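Local coordinates for protein triacylglycerol lipase (Clostridium botulinum, PDB 5AH1) that hydrolyses synthetic polyesters and probably triacylglycerols, as a zinc-binding esterase of the alpha/beta-hydrolase fold, at residues 87-90 with 91-95; 108-112 with 113-117; 248-251 with 252-255; 435-438 with 439-443. All coordinates share one frame; numbering follows the deposited sequence. Where two conformers were deposited one is given.

Contact 1: 87-90 with 91-95; sequences MGFG and RDELL
Glu-93 folds back over the chain that precedes it and grips the backbone of Gly-90. Its CB lies 3.9 Å from CB of Phe-89 and also leans on the carbonyl oxygen of Gly-90. CG sits beside the backbone N (chi1 -60°); CG and CD both lie near the N of Gly-90, and the extended chain brings the carboxylate up to that N. At the tip, OE1 accepts a nearly straight bond from the N of Gly-90 (2.8 Å, 165° at the hydrogen); it is met on the anti side, somewhat out of the carboxylate plane. The same OE1 touches CB of Phe-89 at 3.5 Å and lies at the edge of the phenyl ring, near its plane, while OE2 stands 3.9 Å from CD1 of Phe-89. Ring and carboxylate planes are 85° apart. The return coincides with a type I beta turn from Gly-90 to Glu-93, closed by Glu-93 N to Gly-90 O at 3.0 Å. Beyond it, CD1 of Leu-94 reaches CD2 of Phe-89 at 4.1 Å. A salt bridge from OE1 to Lys-270 gives the buried carboxylate a second partner. The turn belongs to the loop between strand 80-83 and helix 106-112, with Phe-89 and Leu-94 packed on Leu-253 of helix 242-257.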
loop_
_atom_site.group_PDB
_atom_site.type_symbol
_atom_site.label_atom_id
_atom_site.label_comp_id
_atom_site.label_asym_id
_atom_site.label_seq_id
_atom_site.Cartn_x
_atom_site.Cartn_y
_atom_site.Cartn_z
ATOM N N MET A 87 -0.505 4.525 6.771
ATOM C CA MET A 87 -0.745 5.931 7.081
ATOM C C MET A 87 -1.290 6.730 5.890
ATOM O O MET A 87 -0.996 7.915 5.734
ATOM C CB MET A 87 0.491 6.576 7.731
ATOM C CG MET A 87 0.638 6.165 9.214
ATOM S SD MET A 87 -0.651 6.917 10.248
ATOM C CE MET A 87 0.015 8.554 10.370
ATOM N N GLY A 88 -2.113 6.068 5.071
ATOM C CA GLY A 88 -2.937 6.739 4.076
ATOM C C GLY A 88 -4.354 6.927 4.581
ATOM O O GLY A 88 -4.818 6.154 5.426
ATOM N N PHE A 89 -5.024 7.970 4.089
ATOM C CA PHE A 89 -6.348 8.360 4.566
ATOM C C PHE A 89 -7.336 8.521 3.417
ATOM O O PHE A 89 -6.959 8.395 2.253
ATOM C CB PHE A 89 -6.216 9.620 5.416
ATOM C CG PHE A 89 -5.392 9.379 6.641
ATOM C CD1 PHE A 89 -5.957 8.808 7.771
ATOM C CD2 PHE A 89 -4.031 9.650 6.644
ATOM C CE1 PHE A 89 -5.182 8.512 8.896
ATOM C CE2 PHE A 89 -3.260 9.370 7.765
ATOM C CZ PHE A 89 -3.838 8.803 8.895
ATOM N N GLY A 90 -8.592 8.781 3.759
ATOM C CA GLY A 90 -9.671 8.805 2.787
ATOM C C GLY A 90 -9.873 10.136 2.112
ATOM O O GLY A 90 -9.280 11.154 2.485
ATOM N N ARG A 91 -10.733 10.117 1.105
ATOM C CA ARG A 91 -11.040 11.308 0.317
ATOM C C ARG A 91 -11.653 12.431 1.138
ATOM O O ARG A 91 -11.530 13.590 0.767
ATOM C CB ARG A 91 -11.982 10.951 -0.833
ATOM C CG ARG A 91 -11.335 10.105 -1.897
ATOM C CD ARG A 91 -12.300 9.807 -3.052
ATOM N NE ARG A 91 -12.826 11.004 -3.704
ATOM C CZ ARG A 91 -12.178 11.682 -4.643
ATOM N NH1 ARG A 91 -10.971 11.309 -5.039
ATOM N NH2 ARG A 91 -12.727 12.754 -5.188
ATOM N N ASP A 92 -12.317 12.075 2.240
ATOM C CA ASP A 92 -12.947 13.034 3.141
ATOM C C ASP A 92 -12.028 13.456 4.288
ATOM O O ASP A 92 -12.468 14.115 5.223
ATOM C CB ASP A 92 -14.219 12.419 3.735
ATOM C CG ASP A 92 -13.931 11.194 4.600
ATOM O OD1 ASP A 92 -13.074 10.373 4.214
ATOM O OD2 ASP A 92 -14.565 11.057 5.672
ATOM N N GLU A 93 -10.757 13.079 4.224
ATOM C CA GLU A 93 -9.804 13.401 5.281
ATOM C C GLU A 93 -8.706 14.324 4.760
ATOM O O GLU A 93 -8.569 14.516 3.553
ATOM C CB GLU A 93 -9.211 12.105 5.866
ATOM C CG GLU A 93 -10.289 11.190 6.462
ATOM C CD GLU A 93 -9.757 9.947 7.137
ATOM O OE1 GLU A 93 -9.512 8.938 6.450
ATOM O OE2 GLU A 93 -9.638 9.947 8.375
ATOM N N LEU A 94 -7.969 14.924 5.691
ATOM C CA LEU A 94 -6.823 15.790 5.388
ATOM C C LEU A 94 -7.202 17.029 4.590
ATOM O O LEU A 94 -6.393 17.546 3.815
ATOM C CB LEU A 94 -5.712 15.018 4.660
ATOM C CG LEU A 94 -5.195 13.754 5.348
ATOM C CD1 LEU A 94 -3.997 13.208 4.576
ATOM C CD2 LEU A 94 -4.841 14.024 6.815
ATOM N N LEU A 95 -8.422 17.513 4.809
ATOM C CA LEU A 95 -8.893 18.754 4.202
ATOM C C LEU A 95 -8.713 18.735 2.695
ATOM O O LEU A 95 -8.390 19.751 2.078
ATOM C CB LEU A 95 -8.180 19.954 4.831
ATOM C CG LEU A 95 -8.498 20.115 6.320
ATOM C CD1 LEU A 95 -7.659 21.197 6.940
ATOM C CD2 LEU A 95 -9.968 20.406 6.547
#

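Contact 2: 108-112 with 113-117; sequences EKLNA and SGHET
Asn-111 lays its carboxamide alongside the backbone of Thr-117 and bonds to it at both ends. With CG beside the backbone N (chi1 -76°), the amide turns back from the last turn of the helix toward the returning chain. OD1 accepts from the N of Thr-117 at 3.0 Å, the donor standing above the carbonyl plane. ND2 gives a straighter bond to the O of Thr-117, also 3.0 Å with 171° at the hydrogen, and this acceptor lies in the amide plane. Two bonds from one flat group to one residue fix the amide's rotation and tell its O from its N. Leu-110 packs next to this pair: its CB meets OG1 of Thr-117 at 3.4 Å and its CD1 approaches CG2 of Thr-117 at 3.9 Å. OG1 of Thr-117 is itself engaged with the O of His-115. CD2 of Leu-110 turns instead to CB of His-115, 4.1 Å away, the two side chains crossing at about a right angle. The helix ends in a Schellman motif: His-115 N bonds Leu-110 O at 2.9 Å, Gly-114 N bonds Asn-111 O at 3.1 Å, and Gly-114 takes the positive phi (90°) of the C-prime residue. The arrangement is a helix-to-strand connection of the alpha/beta-hydrolase fold, joining helix 106-112 to edge strand 117-120 of the parallel sheet.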
loop_
_atom_site.group_PDB
_atom_site.type_symbol
_atom_site.label_atom_id
_atom_site.label_comp_id
_atom_site.label_asym_id
_atom_site.label_seq_id
_atom_site.Cartn_x
_atom_site.Cartn_y
_atom_site.Cartn_z
ATOM N N GLU A 108 -10.525 11.603 -10.083
ATOM C CA GLU A 108 -11.341 12.466 -10.931
ATOM C C GLU A 108 -10.785 12.504 -12.354
ATOM O O GLU A 108 -11.541 12.422 -13.323
ATOM C CB GLU A 108 -11.419 13.879 -10.335
ATOM C CG GLU A 108 -12.520 14.770 -10.939
ATOM C CD GLU A 108 -12.127 15.433 -12.256
ATOM O OE1 GLU A 108 -10.923 15.702 -12.468
ATOM O OE2 GLU A 108 -13.034 15.701 -13.078
ATOM N N LYS A 109 -9.466 12.614 -12.478
ATOM C CA LYS A 109 -8.827 12.680 -13.792
ATOM C C LYS A 109 -9.050 11.397 -14.574
ATOM O O LYS A 109 -9.299 11.425 -15.784
ATOM C CB LYS A 109 -7.330 12.961 -13.644
ATOM C CG LYS A 109 -7.000 14.302 -13.017
ATOM C CD LYS A 109 -7.610 15.464 -13.772
ATOM C CE LYS A 109 -7.216 16.790 -13.136
ATOM N NZ LYS A 109 -7.784 17.957 -13.868
ATOM N N LEU A 110 -8.967 10.270 -13.890
ATOM C CA LEU A 110 -9.202 8.987 -14.523
ATOM C C LEU A 110 -10.643 8.878 -15.009
ATOM O O LEU A 110 -10.891 8.554 -16.162
ATOM C CB LEU A 110 -8.872 7.866 -13.538
ATOM C CG LEU A 110 -7.378 7.615 -13.365
ATOM C CD1 LEU A 110 -7.067 6.876 -12.057
ATOM C CD2 LEU A 110 -6.855 6.843 -14.571
ATOM N N ASN A 111 -11.599 9.178 -14.145
ATOM C CA ASN A 111 -12.995 9.134 -14.559
ATOM C C ASN A 111 -13.286 10.091 -15.707
ATOM O O ASN A 111 -14.028 9.752 -16.632
ATOM C CB ASN A 111 -13.924 9.404 -13.382
ATOM C CG ASN A 111 -14.035 8.208 -12.456
ATOM O OD1 ASN A 111 -14.563 7.175 -12.836
ATOM N ND2 ASN A 111 -13.536 8.341 -11.246
ATOM N N ALA A 112 -12.687 11.274 -15.673
ATOM C CA ALA A 112 -12.942 12.274 -16.713
ATOM C C ALA A 112 -12.432 11.821 -18.084
ATOM O O ALA A 112 -12.950 12.246 -19.125
ATOM C CB ALA A 112 -12.315 13.605 -16.325
ATOM N N SER A 113 -11.419 10.962 -18.087
ATOM C CA SER A 113 -10.833 10.467 -19.325
ATOM C C SER A 113 -11.349 9.078 -19.703
ATOM O O SER A 113 -10.773 8.413 -20.558
ATOM C CB SER A 113 -9.301 10.495 -19.257
ATOM O OG SER A 113 -8.796 9.820 -18.118
ATOM N N GLY A 114 -12.446 8.658 -19.076
ATOM C CA GLY A 114 -13.133 7.446 -19.480
ATOM C C GLY A 114 -12.673 6.169 -18.793
ATOM O O GLY A 114 -12.961 5.072 -19.283
ATOM N N HIS A 115 -11.969 6.301 -17.666
ATOM C CA HIS A 115 -11.486 5.152 -16.910
ATOM C C HIS A 115 -12.223 5.119 -15.577
ATOM O O HIS A 115 -11.864 5.838 -14.643
ATOM C CB HIS A 115 -9.974 5.256 -16.708
ATOM C CG HIS A 115 -9.212 5.546 -17.966
ATOM N ND1 HIS A 115 -9.045 4.616 -18.968
ATOM C CD2 HIS A 115 -8.556 6.659 -18.375
ATOM C CE1 HIS A 115 -8.333 5.148 -19.947
ATOM N NE2 HIS A 115 -8.022 6.386 -19.611
ATOM N N GLU A 116 -13.275 4.304 -15.503
ATOM C CA GLU A 116 -14.082 4.191 -14.291
ATOM C C GLU A 116 -13.195 3.790 -13.117
ATOM O O GLU A 116 -12.516 2.756 -13.167
ATOM C CB GLU A 116 -15.209 3.173 -14.489
ATOM C CG GLU A 116 -16.225 3.150 -13.351
ATOM C CD GLU A 116 -17.262 2.055 -13.504
ATOM O OE1 GLU A 116 -17.246 1.361 -14.536
ATOM O OE2 GLU A 116 -18.096 1.874 -12.596
ATOM N N THR A 117 -13.188 4.626 -12.081
ATOM C CA THR A 117 -12.253 4.489 -10.970
ATOM C C THR A 117 -12.896 4.886 -9.650
ATOM O O THR A 117 -13.579 5.909 -9.559
ATOM C CB THR A 117 -11.001 5.375 -11.181
ATOM O OG1 THR A 117 -10.333 4.990 -12.387
ATOM C CG2 THR A 117 -10.011 5.256 -10.016
#

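Contact 3: 248-251 with 252-255; sequences YTFG and VLGT
This is an i to i+4 contact, largely buried, inside helix 242-257, where an aliphatic branch lies over an aromatic face. CG2 of Val-252 stands 3.8 Å from the centroid of the Tyr-248 ring and 27° off the ring normal, a CH-pi contact displaced toward the rim. The methyl is nearest to CZ of Tyr-248, at 3.5 Å, so it covers the phenol end of the ring. Two torsions bring the groups together. Tyr-248 has CG opposite its backbone N (chi1 167°), which carries the ring along the helix toward the following turn, and Val-252 directs CG2 back to it from beside its own backbone N. The phenol oxygen is held by the carbonyl of Ile-355, which anchors the ring at its far end.

Beneath the side chains the first three rungs of the helix ladder are regular. Val-252 N bonds Tyr-248 O at 2.9 Å, in the carbonyl plane, and Leu-253 N and Gly-254 N follow to Thr-249 O and Phe-250 O. Thr-255 N is instead shared between Gly-251 O, at 3.2 Å, and Val-252 O, at 3.0 Å. Thr-255 also turns its OG1 back on the helix and donates to the O of Val-252 at 2.7 Å, in the carbonyl plane on a lone pair, so that this oxygen accepts from both OG1 and N of Thr-255. Phe-250 and Leu-253 make a looser pair, CD1 to CD2 at 4.4 Å. Around the helix, Tyr-248 packs on Ile-30 and Phe-356, Thr-249 on Phe-86, and Phe-250 on Ile-288 and Leu-292 of helix 284-292.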
loop_
_atom_site.group_PDB
_atom_site.type_symbol
_atom_site.label_atom_id
_atom_site.label_comp_id
_atom_site.label_asym_id
_atom_site.label_seq_id
_atom_site.Cartn_x
_atom_site.Cartn_y
_atom_site.Cartn_z
ATOM N N TYR A 248 7.431 8.708 13.692
ATOM C CA TYR A 248 8.037 9.256 12.490
ATOM C C TYR A 248 6.999 9.517 11.390
ATOM O O TYR A 248 7.007 10.576 10.761
ATOM C CB TYR A 248 9.121 8.314 11.956
ATOM C CG TYR A 248 9.557 8.669 10.558
ATOM C CD1 TYR A 248 10.375 9.761 10.320
ATOM C CD2 TYR A 248 9.138 7.915 9.474
ATOM C CE1 TYR A 248 10.762 10.105 9.037
ATOM C CE2 TYR A 248 9.514 8.247 8.185
ATOM C CZ TYR A 248 10.334 9.342 7.975
ATOM O OH TYR A 248 10.704 9.659 6.676
ATOM N N THR A 249 6.104 8.563 11.189
ATOM C CA THR A 249 5.137 8.682 10.116
ATOM C C THR A 249 4.095 9.783 10.396
ATOM O O THR A 249 3.578 10.391 9.470
ATOM C CB THR A 249 4.494 7.329 9.812
ATOM O OG1 THR A 249 5.531 6.346 9.661
ATOM C CG2 THR A 249 3.710 7.409 8.529
ATOM N N PHE A 250 3.813 10.068 11.664
ATOM C CA PHE A 250 3.000 11.242 12.025
ATOM C C PHE A 250 3.749 12.518 11.666
ATOM O O PHE A 250 3.152 13.488 11.211
ATOM C CB PHE A 250 2.635 11.259 13.511
ATOM C CG PHE A 250 1.474 10.379 13.862
ATOM C CD1 PHE A 250 0.218 10.603 13.328
ATOM C CD2 PHE A 250 1.632 9.346 14.760
ATOM C CE1 PHE A 250 -0.845 9.790 13.673
ATOM C CE2 PHE A 250 0.578 8.534 15.100
ATOM C CZ PHE A 250 -0.657 8.749 14.558
ATOM N N GLY A 251 5.055 12.515 11.878
ATOM C CA GLY A 251 5.898 13.615 11.440
ATOM C C GLY A 251 5.786 13.844 9.939
ATOM O O GLY A 251 5.599 14.972 9.493
ATOM N N VAL A 252 5.900 12.774 9.150
ATOM C CA VAL A 252 5.761 12.889 7.704
ATOM C C VAL A 252 4.378 13.454 7.356
ATOM O O VAL A 252 4.246 14.342 6.511
ATOM C CB VAL A 252 5.978 11.541 6.992
ATOM C CG1 VAL A 252 5.754 11.705 5.507
ATOM C CG2 VAL A 252 7.390 11.018 7.244
ATOM N N LEU A 253 3.340 12.946 8.011
ATOM C CA LEU A 253 1.992 13.465 7.785
ATOM C C LEU A 253 1.956 14.977 8.045
ATOM O O LEU A 253 1.352 15.731 7.283
ATOM C CB LEU A 253 0.979 12.712 8.656
ATOM C CG LEU A 253 -0.478 13.187 8.595
ATOM C CD1 LEU A 253 -1.049 13.108 7.186
ATOM C CD2 LEU A 253 -1.326 12.360 9.545
ATOM N N GLY A 254 2.626 15.413 9.106
ATOM C CA GLY A 254 2.697 16.820 9.446
ATOM C C GLY A 254 3.351 17.685 8.381
ATOM O O GLY A 254 3.012 18.862 8.276
ATOM N N THR A 255 4.284 17.132 7.599
ATOM C CA THR A 255 4.914 17.914 6.534
ATOM C C THR A 255 3.899 18.225 5.446
ATOM O O THR A 255 4.097 19.142 4.655
ATOM C CB THR A 255 6.153 17.212 5.893
ATOM O OG1 THR A 255 5.754 16.065 5.127
ATOM C CG2 THR A 255 7.157 16.816 6.960
#

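Contact 4: 435-438 with 439-443; sequences NVKD and WYMDY
Val-436, at the N-cap position, lies side by side with Tyr-440 one turn on, the two side chains pointing the same way. Its CG2 touches CE1 of Tyr-440 at 3.7 Å, while its carbonyl oxygen comes to the ring edge, in plane, 3.2 Å from CD1. That oxygen also accepts from the N of Tyr-440 nearly along the C=O axis. With CG beside the backbone N (chi1 -78°), the ring is set back along the helix against Val-436, and its hydroxyl continues to the carbonyl of Ile-429. One face of the Tyr-440 ring is covered by its sequence neighbour Trp-439, whose CE3 lies 3.7 Å above the ring plane, over the centre. A water links the loop to the first turn, accepting from Trp-439 N at 2.9 Å and giving a weak bond to Asn-435 O.

Lys-437 lies alongside Met-441, pointing the same way, with Lys-437 CG 4.0 Å from Met-441 CE. The O of Lys-437 receives the N of Met-441 at 3.0 Å. The bend of Met-441 at chi3 (-72°) curls CE back over the first turn. There it also meets Asp-438, whose OD1 lies 3.3 Å from Met-441 CE, the two side chains crossing at a slant. The carbonyl of Asp-438 takes the N of Asp-442 at 2.9 Å.

The chemistry is thus divided: backbone carbonyls and one water serve the backbone N-H groups of Trp-439, Tyr-440, Met-441 and Asp-442, while the side chains meet mainly through carbon. The carboxylate of Asp-438, near the N-terminal end, would probably be stabilised in its charged form by the helix dipole.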
loop_
_atom_site.group_PDB
_atom_site.type_symbol
_atom_site.label_atom_id
_atom_site.label_comp_id
_atom_site.label_asym_id
_atom_site.label_seq_id
_atom_site.Cartn_x
_atom_site.Cartn_y
_atom_site.Cartn_z
ATOM N N ASN A 435 4.234 15.044 -11.008
ATOM C CA ASN A 435 3.218 15.120 -12.038
ATOM C C ASN A 435 3.053 13.731 -12.625
ATOM O O ASN A 435 3.890 13.287 -13.414
ATOM C CB ASN A 435 3.683 16.123 -13.093
ATOM C CG ASN A 435 2.699 16.298 -14.232
ATOM O OD1 ASN A 435 1.619 15.705 -14.251
ATOM N ND2 ASN A 435 3.070 17.137 -15.191
ATOM N N VAL A 436 2.003 13.025 -12.200
ATOM C CA VAL A 436 1.835 11.606 -12.522
ATOM C C VAL A 436 0.506 11.252 -13.198
ATOM O O VAL A 436 0.267 10.081 -13.502
ATOM C CB VAL A 436 2.001 10.729 -11.253
ATOM C CG1 VAL A 436 3.406 10.880 -10.687
ATOM C CG2 VAL A 436 0.944 11.044 -10.190
ATOM N N LYS A 437 -0.347 12.240 -13.470
ATOM C CA LYS A 437 -1.704 11.915 -13.913
ATOM C C LYS A 437 -1.700 11.183 -15.258
ATOM O O LYS A 437 -2.453 10.228 -15.460
ATOM C CB LYS A 437 -2.607 13.153 -13.932
ATOM C CG LYS A 437 -2.225 14.214 -14.939
ATOM C CD LYS A 437 -3.073 15.463 -14.745
ATOM C CE LYS A 437 -2.691 16.555 -15.730
ATOM N NZ LYS A 437 -3.465 17.812 -15.509
ATOM N N ASP A 438 -0.839 11.600 -16.175
ATOM C CA ASP A 438 -0.784 10.944 -17.483
ATOM C C ASP A 438 -0.314 9.497 -17.376
ATOM O O ASP A 438 -0.792 8.623 -18.089
ATOM C CB ASP A 438 0.101 11.741 -18.438
ATOM C CG ASP A 438 -0.516 13.073 -18.809
ATOM O OD1 ASP A 438 -1.692 13.075 -19.229
ATOM O OD2 ASP A 438 0.163 14.113 -18.660
ATOM N N TRP A 439 0.609 9.239 -16.458
ATOM C CA TRP A 439 1.076 7.881 -16.212
ATOM C C TRP A 439 -0.096 6.992 -15.802
ATOM O O TRP A 439 -0.280 5.888 -16.347
ATOM C CB TRP A 439 2.166 7.895 -15.145
ATOM C CG TRP A 439 2.887 6.574 -14.921
ATOM C CD1 TRP A 439 4.113 6.228 -15.394
ATOM C CD2 TRP A 439 2.447 5.466 -14.110
ATOM N NE1 TRP A 439 4.457 4.969 -14.967
ATOM C CE2 TRP A 439 3.451 4.478 -14.177
ATOM C CE3 TRP A 439 1.304 5.211 -13.345
ATOM C CZ2 TRP A 439 3.338 3.251 -13.526
ATOM C CZ3 TRP A 439 1.197 3.996 -12.698
ATOM C CH2 TRP A 439 2.208 3.028 -12.790
ATOM N N TYR A 440 -0.902 7.471 -14.858
ATOM C CA TYR A 440 -2.048 6.697 -14.407
ATOM C C TYR A 440 -3.112 6.514 -15.491
ATOM O O TYR A 440 -3.703 5.439 -15.601
ATOM C CB TYR A 440 -2.656 7.307 -13.142
ATOM C CG TYR A 440 -1.857 6.970 -11.915
ATOM C CD1 TYR A 440 -0.802 7.768 -11.503
ATOM C CD2 TYR A 440 -2.129 5.816 -11.196
ATOM C CE1 TYR A 440 -0.054 7.437 -10.395
ATOM C CE2 TYR A 440 -1.389 5.480 -10.078
ATOM C CZ TYR A 440 -0.351 6.292 -9.696
ATOM O OH TYR A 440 0.385 5.941 -8.588
ATOM N N MET A 441 -3.358 7.545 -16.299
ATOM C CA MET A 441 -4.318 7.416 -17.393
ATOM C C MET A 441 -3.839 6.384 -18.419
ATOM O O MET A 441 -4.626 5.557 -18.894
ATOM C CB MET A 441 -4.597 8.786 -18.017
ATOM C CG MET A 441 -5.435 9.657 -17.053
ATOM S SD MET A 441 -5.886 11.269 -17.633
ATOM C CE MET A 441 -4.303 12.059 -17.552
ATOM N N ASP A 442 -2.548 6.418 -18.739
ATOM C CA ASP A 442 -1.977 5.435 -19.645
ATOM C C ASP A 442 -2.016 4.038 -19.050
ATOM O O ASP A 442 -2.222 3.070 -19.770
ATOM C CB ASP A 442 -0.541 5.807 -20.038
ATOM C CG ASP A 442 -0.485 6.945 -21.044
ATOM O OD1 ASP A 442 -1.542 7.321 -21.600
ATOM O OD2 ASP A 442 0.629 7.465 -21.272
ATOM N N TYR A 443 -1.824 3.915 -17.737
ATOM C CA TYR A 443 -1.881 2.594 -17.120
ATOM C C TYR A 443 -3.303 2.057 -17.147
ATOM O O TYR A 443 -3.513 0.870 -17.385
ATOM C CB TYR A 443 -1.369 2.613 -15.680
ATOM C CG TYR A 443 -1.096 1.246 -15.085
ATOM C CD1 TYR A 443 -0.608 0.197 -15.859
ATOM C CD2 TYR A 443 -1.278 1.016 -13.733
ATOM C CE1 TYR A 443 -0.330 -1.030 -15.309
ATOM C CE2 TYR A 443 -0.992 -0.215 -13.179
ATOM C CZ TYR A 443 -0.522 -1.230 -13.967
ATOM O OH TYR A 443 -0.195 -2.464 -13.433
HETATM O O HOH W 1 2.410 11.387 -15.694
#

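Overall arrangement
Contact 3 is the most buried of the four, whereas contacts 1, 2 and 4 are partly buried, contact 2 having the most exposed residues. They form two touching pairs. Contacts 1 and 3 join the loop after strand 80-83 to helix 242-257, with Met-87 CG 3.4 Å from Thr-249 CG2. Contacts 2 and 4 bring the end of helix 106-112 against helix 437-448, Ser-113 OG standing 3.3 Å from Met-441 SD. Contacts 2 and 3 lie about 30 Å apart between centres. Chemistry follows place: side-chain to backbone bonds secure the turns of contacts 1 and 2, while contacts 3 and 4 combine regular helical bonding with aliphatic-aromatic packing.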